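Local coordinates for cellulase (Soil metagenome, PDB 5I2U), which probably hydrolyses the beta-1,4-glucosidic bonds of cellulose, as a salt-tolerant family 5 glycoside hydrolase built on a TIM barrel, at residues 283-286 and 292-295; 294-299 and 304-309; 157-162 and 247-252. All blocks are in the same frame, centred on the assembly; numbering follows the deposited sequence.

Contact 1 of 3, residues 283-286 and 292-295; sequences AWSV and TCSM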
# COMPACT_ATOMS: atom_id res chain seq x y z
N ALA A 283 -2.02 -6.59 -2.13
CA ALA A 283 -3.32 -7.22 -1.82
C ALA A 283 -3.70 -7.05 -0.33
O ALA A 283 -2.83 -7.17 0.54
CB ALA A 283 -3.29 -8.68 -2.21
N TRP A 284 -4.99 -6.81 -0.08
CA TRP A 284 -5.57 -6.59 1.28
C TRP A 284 -6.55 -7.72 1.67
O TRP A 284 -7.39 -8.08 0.85
CB TRP A 284 -6.34 -5.28 1.23
CG TRP A 284 -7.12 -4.87 2.46
CD1 TRP A 284 -8.38 -5.26 2.81
CD2 TRP A 284 -6.68 -3.98 3.49
NE1 TRP A 284 -8.75 -4.68 4.00
CE2 TRP A 284 -7.73 -3.88 4.44
CE3 TRP A 284 -5.49 -3.27 3.72
CZ2 TRP A 284 -7.63 -3.08 5.58
CZ3 TRP A 284 -5.40 -2.46 4.85
CH2 TRP A 284 -6.47 -2.37 5.76
N SER A 285 -6.51 -8.29 2.89
CA SER A 285 -5.61 -7.97 4.00
C SER A 285 -5.17 -9.23 4.71
O SER A 285 -5.93 -10.23 4.80
CB SER A 285 -6.27 -7.05 5.04
OG SER A 285 -7.49 -7.57 5.54
N VAL A 286 -3.97 -9.15 5.28
CA VAL A 286 -3.41 -10.21 6.12
C VAL A 286 -4.03 -10.02 7.50
O VAL A 286 -3.50 -9.29 8.34
CB VAL A 286 -1.88 -10.16 6.21
CG1 VAL A 286 -1.36 -11.29 7.07
CG2 VAL A 286 -1.25 -10.21 4.82
N THR A 292 -14.52 -11.99 3.57
CA THR A 292 -13.86 -12.50 2.36
C THR A 292 -12.44 -11.96 2.16
O THR A 292 -11.54 -12.72 1.82
CB THR A 292 -14.72 -12.20 1.11
OG1 THR A 292 -16.05 -12.68 1.33
CG2 THR A 292 -14.14 -12.86 -0.14
N CYS A 293 -12.24 -10.66 2.40
CA CYS A 293 -10.91 -10.03 2.22
C CYS A 293 -9.85 -10.39 3.30
O CYS A 293 -8.68 -10.05 3.11
CB CYS A 293 -11.03 -8.50 2.13
SG CYS A 293 -11.12 -7.63 3.72
N SER A 294 -10.22 -11.06 4.39
CA SER A 294 -9.26 -11.44 5.45
C SER A 294 -8.64 -12.74 5.02
O SER A 294 -9.35 -13.75 4.89
CB SER A 294 -9.94 -11.60 6.82
OG SER A 294 -9.88 -10.40 7.58
N MET A 295 -7.34 -12.75 4.78
CA MET A 295 -6.68 -13.91 4.12
C MET A 295 -6.47 -15.16 4.98
O MET A 295 -6.21 -16.23 4.43
CB MET A 295 -5.32 -13.47 3.57
CG MET A 295 -5.42 -12.45 2.45
SD MET A 295 -3.82 -11.71 2.04
CE MET A 295 -4.38 -10.38 0.96
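Met295 lies like a bar across the backbone of the last barrel strand, and Cys293 presses its sulfur against the rim of the Trp284 indole. The two bumps come from the same loop but fill different hollows. From an extended chain, the Met295 methyl reaches the peptide link between Trp284 and Ser285, with CE 3.5 Å from Trp284 C, and ends against the small Ala283, whose CB is 3.8 Å from CE. Further back, Met295 SD passes Val286 CG2 at 4.1 Å, while Met295 CG rests 3.3 Å from Ser285 O. The sulfur of Cys293 is turned between its own backbone N and carbonyl carbon (chi1 83°), which brings SG to 3.7 Å from Trp284 CD1. It meets the edge of the five-membered ring, 75° off the normal, and not a face.

Two backbone hydrogen bonds clamp the loop between these bumps: Ser285 N gives to Cys293 O at 2.8 Å, and Met295 N gives to Ser285 O at 2.9 Å. Ser285 OG bonds to Ser287 OG. Helix 313-325 closes over the methionine through Trp314 and Thr318.

The Trp284–Ser285 bond is cis. A non-proline cis peptide after a tryptophan near the end of the eighth strand is a hallmark of family 5 glycoside hydrolases, in which this indole usually lines the sugar-binding cleft; here a glycerol lies about 3 Å from the nearest side-chain atom of Trp284.

Contact 2 of 3, residues 294-299 and 304-309; sequences SMLLPR and GNWTED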
# COMPACT_ATOMS: atom_id res chain seq x y z
N SER A 294 -10.22 -11.06 4.39
CA SER A 294 -9.26 -11.44 5.45
C SER A 294 -8.64 -12.74 5.02
O SER A 294 -9.35 -13.75 4.89
CB SER A 294 -9.94 -11.60 6.82
OG SER A 294 -9.88 -10.40 7.58
N MET A 295 -7.34 -12.75 4.78
CA MET A 295 -6.68 -13.91 4.12
C MET A 295 -6.47 -15.16 4.98
O MET A 295 -6.21 -16.23 4.43
CB MET A 295 -5.32 -13.47 3.57
CG MET A 295 -5.42 -12.45 2.45
SD MET A 295 -3.82 -11.71 2.04
CE MET A 295 -4.38 -10.38 0.96
N LEU A 296 -6.55 -15.03 6.31
CA LEU A 296 -6.19 -16.11 7.24
C LEU A 296 -7.33 -16.52 8.16
O LEU A 296 -8.19 -15.72 8.49
CB LEU A 296 -5.01 -15.68 8.11
CG LEU A 296 -3.73 -15.24 7.40
CD1 LEU A 296 -2.78 -14.57 8.39
CD2 LEU A 296 -3.07 -16.42 6.71
N LEU A 297 -7.33 -17.78 8.59
CA LEU A 297 -8.22 -18.24 9.66
C LEU A 297 -7.69 -17.77 11.02
O LEU A 297 -6.49 -17.63 11.19
CB LEU A 297 -8.33 -19.76 9.68
CG LEU A 297 -8.97 -20.43 8.48
CD1 LEU A 297 -9.08 -21.92 8.75
CD2 LEU A 297 -10.35 -19.86 8.17
N PRO A 298 -8.59 -17.50 11.99
CA PRO A 298 -8.16 -17.11 13.34
C PRO A 298 -7.19 -18.07 14.02
O PRO A 298 -6.37 -17.63 14.80
CB PRO A 298 -9.48 -17.03 14.11
CG PRO A 298 -10.46 -16.60 13.06
CD PRO A 298 -10.04 -17.26 11.79
N ARG A 299 -7.28 -19.35 13.69
CA ARG A 299 -6.37 -20.37 14.19
C ARG A 299 -4.92 -20.15 13.83
O ARG A 299 -4.04 -20.65 14.51
CB ARG A 299 -6.81 -21.75 13.68
CG ARG A 299 -5.98 -22.92 14.19
CD ARG A 299 -6.74 -24.22 14.07
NE ARG A 299 -7.29 -24.42 12.73
CZ ARG A 299 -6.65 -24.96 11.69
NH1 ARG A 299 -5.39 -25.39 11.81
NH2 ARG A 299 -7.28 -25.06 10.53
N GLY A 304 3.43 -16.75 11.59
CA GLY A 304 3.53 -17.32 10.25
C GLY A 304 3.44 -18.83 10.24
O GLY A 304 2.74 -19.41 11.06
N ASN A 305 4.17 -19.46 9.31
CA ASN A 305 4.07 -20.89 8.99
C ASN A 305 2.67 -21.35 8.64
O ASN A 305 2.23 -22.42 9.05
CB ASN A 305 4.65 -21.74 10.12
CG ASN A 305 6.11 -21.47 10.34
OD1 ASN A 305 6.97 -22.19 9.82
ND2 ASN A 305 6.42 -20.41 11.08
N TRP A 306 1.96 -20.53 7.87
CA TRP A 306 0.56 -20.81 7.53
C TRP A 306 0.54 -21.94 6.50
O TRP A 306 0.89 -21.75 5.34
CB TRP A 306 -0.18 -19.55 7.01
CG TRP A 306 0.01 -18.36 7.91
CD1 TRP A 306 -0.08 -18.33 9.28
CD2 TRP A 306 0.37 -17.03 7.51
NE1 TRP A 306 0.16 -17.07 9.75
CE2 TRP A 306 0.45 -16.25 8.69
CE3 TRP A 306 0.61 -16.42 6.27
CZ2 TRP A 306 0.78 -14.89 8.66
CZ3 TRP A 306 0.92 -15.08 6.24
CH2 TRP A 306 1.02 -14.33 7.44
N THR A 307 0.13 -23.13 6.96
CA THR A 307 -0.15 -24.26 6.07
C THR A 307 -1.40 -23.95 5.23
O THR A 307 -2.19 -23.05 5.57
CB THR A 307 -0.40 -25.53 6.89
OG1 THR A 307 -1.41 -25.25 7.86
CG2 THR A 307 0.86 -25.98 7.61
N GLU A 308 -1.59 -24.67 4.14
CA GLU A 308 -2.71 -24.42 3.22
C GLU A 308 -4.10 -24.34 3.86
O GLU A 308 -4.93 -23.59 3.39
CB GLU A 308 -2.79 -25.51 2.17
CG GLU A 308 -2.90 -26.96 2.70
CD GLU A 308 -4.29 -27.57 2.53
OE1 GLU A 308 -5.29 -26.84 2.42
OE2 GLU A 308 -4.38 -28.82 2.52
N ASP A 309 -4.34 -25.15 4.89
CA ASP A 309 -5.65 -25.16 5.59
C ASP A 309 -5.95 -23.87 6.37
O ASP A 309 -7.10 -23.58 6.67
CB ASP A 309 -5.76 -26.38 6.54
CG ASP A 309 -4.58 -26.49 7.51
OD1 ASP A 309 -3.44 -26.61 7.05
OD2 ASP A 309 -4.80 -26.48 8.73
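Leu296 sets both of its methyl groups on one face of the Trp306 indole, the two side chains crossing at about a right angle. From CB the Trp306 side chain turns CG anti to its carbonyl carbon (chi1 -49°), and this CG comes 3.8 Å from Leu296 CD2. Leu296 CD2 also sits 3.6 Å from Trp306 CD2 and close to Trp306 CE3. Farther along the same face, over the six-membered ring, Leu296 CD1 takes over, lying 3.6 Å from Trp306 CZ2 and near CE2 and CH2 as well. It forms a CH-pi contact, 19° off the normal of that ring. The opposite face is backed by Gly304 CA near its rim, and NE1 bonds to Ser301 O. Replacing Trp306 by an alanine is likely to leave the Leu296 methyls without their flat support and the Ser301 carbonyl without this donor.

At the surface, Arg299 offers NH1 and NH2 to a single oxygen, Asp309 OD2. Both bonds of this salt bridge are weak, Arg299 NH1 to Asp309 OD2 being 3.3 Å.

Inward, Trp306 meets Trp78 edge-to-face and touches Leu79 of helix 73-81, while Leu296 leans on Phe70. Both touch Val286 of strand 281-286, so this loop before helix 313-325 packs between the eighth strand and helix 73-81.

Contact 3 of 3, residues 157-162 and 247-252; sequences IYEIWN and FVSECG. With GOL (glycerol), chain D.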
# COMPACT_ATOMS: atom_id res chain seq x y z
N ILE A 157 8.75 3.34 1.69
CA ILE A 157 7.81 4.13 0.89
C ILE A 157 6.78 4.73 1.85
O ILE A 157 6.31 4.04 2.76
CB ILE A 157 7.09 3.24 -0.16
CG1 ILE A 157 8.11 2.61 -1.11
CG2 ILE A 157 6.03 4.02 -0.94
CD1 ILE A 157 7.55 1.53 -2.00
N TYR A 158 6.42 5.99 1.65
CA TYR A 158 5.40 6.67 2.46
C TYR A 158 4.08 6.71 1.71
O TYR A 158 4.06 6.98 0.50
CB TYR A 158 5.83 8.11 2.75
CG TYR A 158 7.23 8.23 3.30
CD1 TYR A 158 7.53 7.87 4.61
CD2 TYR A 158 8.27 8.71 2.49
CE1 TYR A 158 8.82 7.97 5.12
CE2 TYR A 158 9.56 8.83 2.98
CZ TYR A 158 9.84 8.46 4.29
OH TYR A 158 11.13 8.58 4.77
N GLU A 159 2.98 6.44 2.41
CA GLU A 159 1.66 6.58 1.83
C GLU A 159 0.85 7.51 2.73
O GLU A 159 0.42 7.12 3.81
CB GLU A 159 0.98 5.24 1.67
CG GLU A 159 -0.34 5.34 0.93
CD GLU A 159 -1.04 4.02 0.78
OE1 GLU A 159 -0.45 2.99 1.17
OE2 GLU A 159 -2.18 4.01 0.26
N ILE A 160 0.65 8.73 2.27
CA ILE A 160 0.33 9.84 3.16
C ILE A 160 -1.15 9.95 3.56
O ILE A 160 -1.46 10.63 4.54
CB ILE A 160 0.87 11.19 2.61
CG1 ILE A 160 0.23 11.59 1.28
CG2 ILE A 160 2.38 11.09 2.44
CD1 ILE A 160 0.52 13.02 0.90
N TRP A 161 -2.04 9.30 2.83
CA TRP A 161 -3.46 9.34 3.15
C TRP A 161 -4.16 8.19 2.45
O TRP A 161 -4.46 8.28 1.25
CB TRP A 161 -4.06 10.68 2.72
CG TRP A 161 -5.46 10.94 3.17
CD1 TRP A 161 -6.33 10.05 3.74
CD2 TRP A 161 -6.17 12.16 3.04
NE1 TRP A 161 -7.53 10.65 3.98
CE2 TRP A 161 -7.47 11.95 3.57
CE3 TRP A 161 -5.84 13.43 2.54
CZ2 TRP A 161 -8.44 12.97 3.62
CZ3 TRP A 161 -6.80 14.44 2.58
CH2 TRP A 161 -8.09 14.20 3.11
N ASN A 162 -4.40 7.11 3.20
CA ASN A 162 -4.92 5.86 2.65
C ASN A 162 -6.04 6.05 1.63
O ASN A 162 -5.85 5.79 0.44
CB ASN A 162 -5.41 4.95 3.77
CG ASN A 162 -6.21 3.76 3.27
OD1 ASN A 162 -5.84 3.11 2.30
ND2 ASN A 162 -7.33 3.49 3.90
N PHE A 247 0.30 3.67 -8.54
CA PHE A 247 0.72 2.55 -7.70
C PHE A 247 -0.53 2.07 -6.97
O PHE A 247 -1.16 2.84 -6.25
CB PHE A 247 1.78 3.04 -6.70
CG PHE A 247 2.47 1.95 -5.92
CD1 PHE A 247 1.78 1.20 -4.97
CD2 PHE A 247 3.83 1.72 -6.09
CE1 PHE A 247 2.44 0.21 -4.25
CE2 PHE A 247 4.48 0.74 -5.37
CZ PHE A 247 3.78 -0.02 -4.44
N VAL A 248 -0.89 0.80 -7.15
CA VAL A 248 -2.03 0.20 -6.43
C VAL A 248 -1.58 -0.22 -5.02
O VAL A 248 -1.02 -1.31 -4.82
CB VAL A 248 -2.61 -0.99 -7.23
CG1 VAL A 248 -3.66 -1.76 -6.44
CG2 VAL A 248 -3.20 -0.48 -8.55
N SER A 249 -1.79 0.66 -4.03
CA SER A 249 -1.32 0.41 -2.66
C SER A 249 -2.29 -0.47 -1.87
O SER A 249 -1.94 -0.95 -0.78
CB SER A 249 -1.05 1.73 -1.93
OG SER A 249 -2.23 2.50 -1.82
N GLU A 250 -3.48 -0.68 -2.41
CA GLU A 250 -4.43 -1.60 -1.79
C GLU A 250 -5.39 -2.13 -2.82
O GLU A 250 -5.94 -1.36 -3.61
CB GLU A 250 -5.22 -0.88 -0.72
CG GLU A 250 -5.99 -1.78 0.21
CD GLU A 250 -6.87 -0.98 1.13
OE1 GLU A 250 -6.32 -0.27 2.00
OE2 GLU A 250 -8.10 -1.08 0.96
N CYS A 251 -5.57 -3.45 -2.84
CA CYS A 251 -6.57 -4.06 -3.69
C CYS A 251 -6.99 -5.42 -3.20
O CYS A 251 -6.31 -6.04 -2.38
CB CYS A 251 -6.07 -4.16 -5.15
SG CYS A 251 -4.65 -5.24 -5.45
N GLY A 252 -8.09 -5.90 -3.75
CA GLY A 252 -8.56 -7.25 -3.45
C GLY A 252 -9.52 -7.85 -4.45
O GLY A 252 -9.97 -7.18 -5.39
C1 GOL D . -11.37 -2.15 3.02
O1 GOL D . -12.80 -2.13 3.10
C2 GOL D . -10.83 -0.72 2.99
O2 GOL D . -10.68 -0.32 1.61
C3 GOL D . -9.48 -0.68 3.72
O3 GOL D . -8.68 0.46 3.33
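This is a polar contact across the inside of a TIM barrel, joining the ends of the fourth strand (156-159) and the seventh (246-252), which are not neighbours in the sheet. Its one direct bond runs from Ser249 OG to Glu159 OE2, a short 2.6 Å. Glu159 spans the gap with a fully extended chain, CG lying opposite the backbone N (chi1 -174°). The hydroxyl meets OE2 from well above the carboxylate plane, 52° out of it, and Ser249 CB stays close beside both carboxylate oxygens. Each partner has a second hold: Ser249 OG bonds to His222 NE2, and Glu159 OE1 forms a salt bridge with Arg89 NE.

Nearer the barrel mouth, Asn162 and Glu250 approach each other obliquely, with the amide and carboxylate planes 32° apart. Asn162 OD1 and Glu250 OE1 are 3.4 Å apart, and as two acceptors they do not bond. Both reach Arg89, through NH2 and NH1 respectively, so one guanidinium gathers Glu159, Asn162 and Glu250. Tyr224 OH holds the other oxygen, Glu250 OE2.

Glycerol, probably from the crystallisation liquor, fits over this pair. Its O3 donates to Glu250 OE1 at 2.8 Å, and its O2 to Glu250 OE2 at 2.8 Å. Asn162 ND2 adds a weak bond to O3, 3.4 Å long.

The strand is interrupted by a bend at Glu250, whose carboxylate faces the cleft, close to Glu163 OE2. In family 5 enzymes the acid/base glutamate follows the fourth strand, next to an asparagine, and the nucleophile sits near the end of the seventh. Glu163 and Glu250 occupy those places, consistent with the active site of a retaining clan GH-A glycosidase.

Overall arrangement
The three contacts run from the probable active-site cleft to the flank of the barrel. Contacts 3 and 1 have centres about 15 Å apart and meet on adjacent strands: Trp284 N lies 2.8 Å from Cys251 O, a probable hydrogen bond, and Trp284 CE3 packs 3.6 Å from Glu250 OE1. The indole in contact 1 and the carboxylate in contact 3 thus line one pocket, which glycerol occupies. Contact 2 continues the loop of contact 1, sharing Ser294 and Met295, with centres about 11 Å apart. Val286 joins them, its CG1 being 3.8 Å from Leu296 CD1. Contacts 2 and 3 do not touch; their centres are about 24 Å apart.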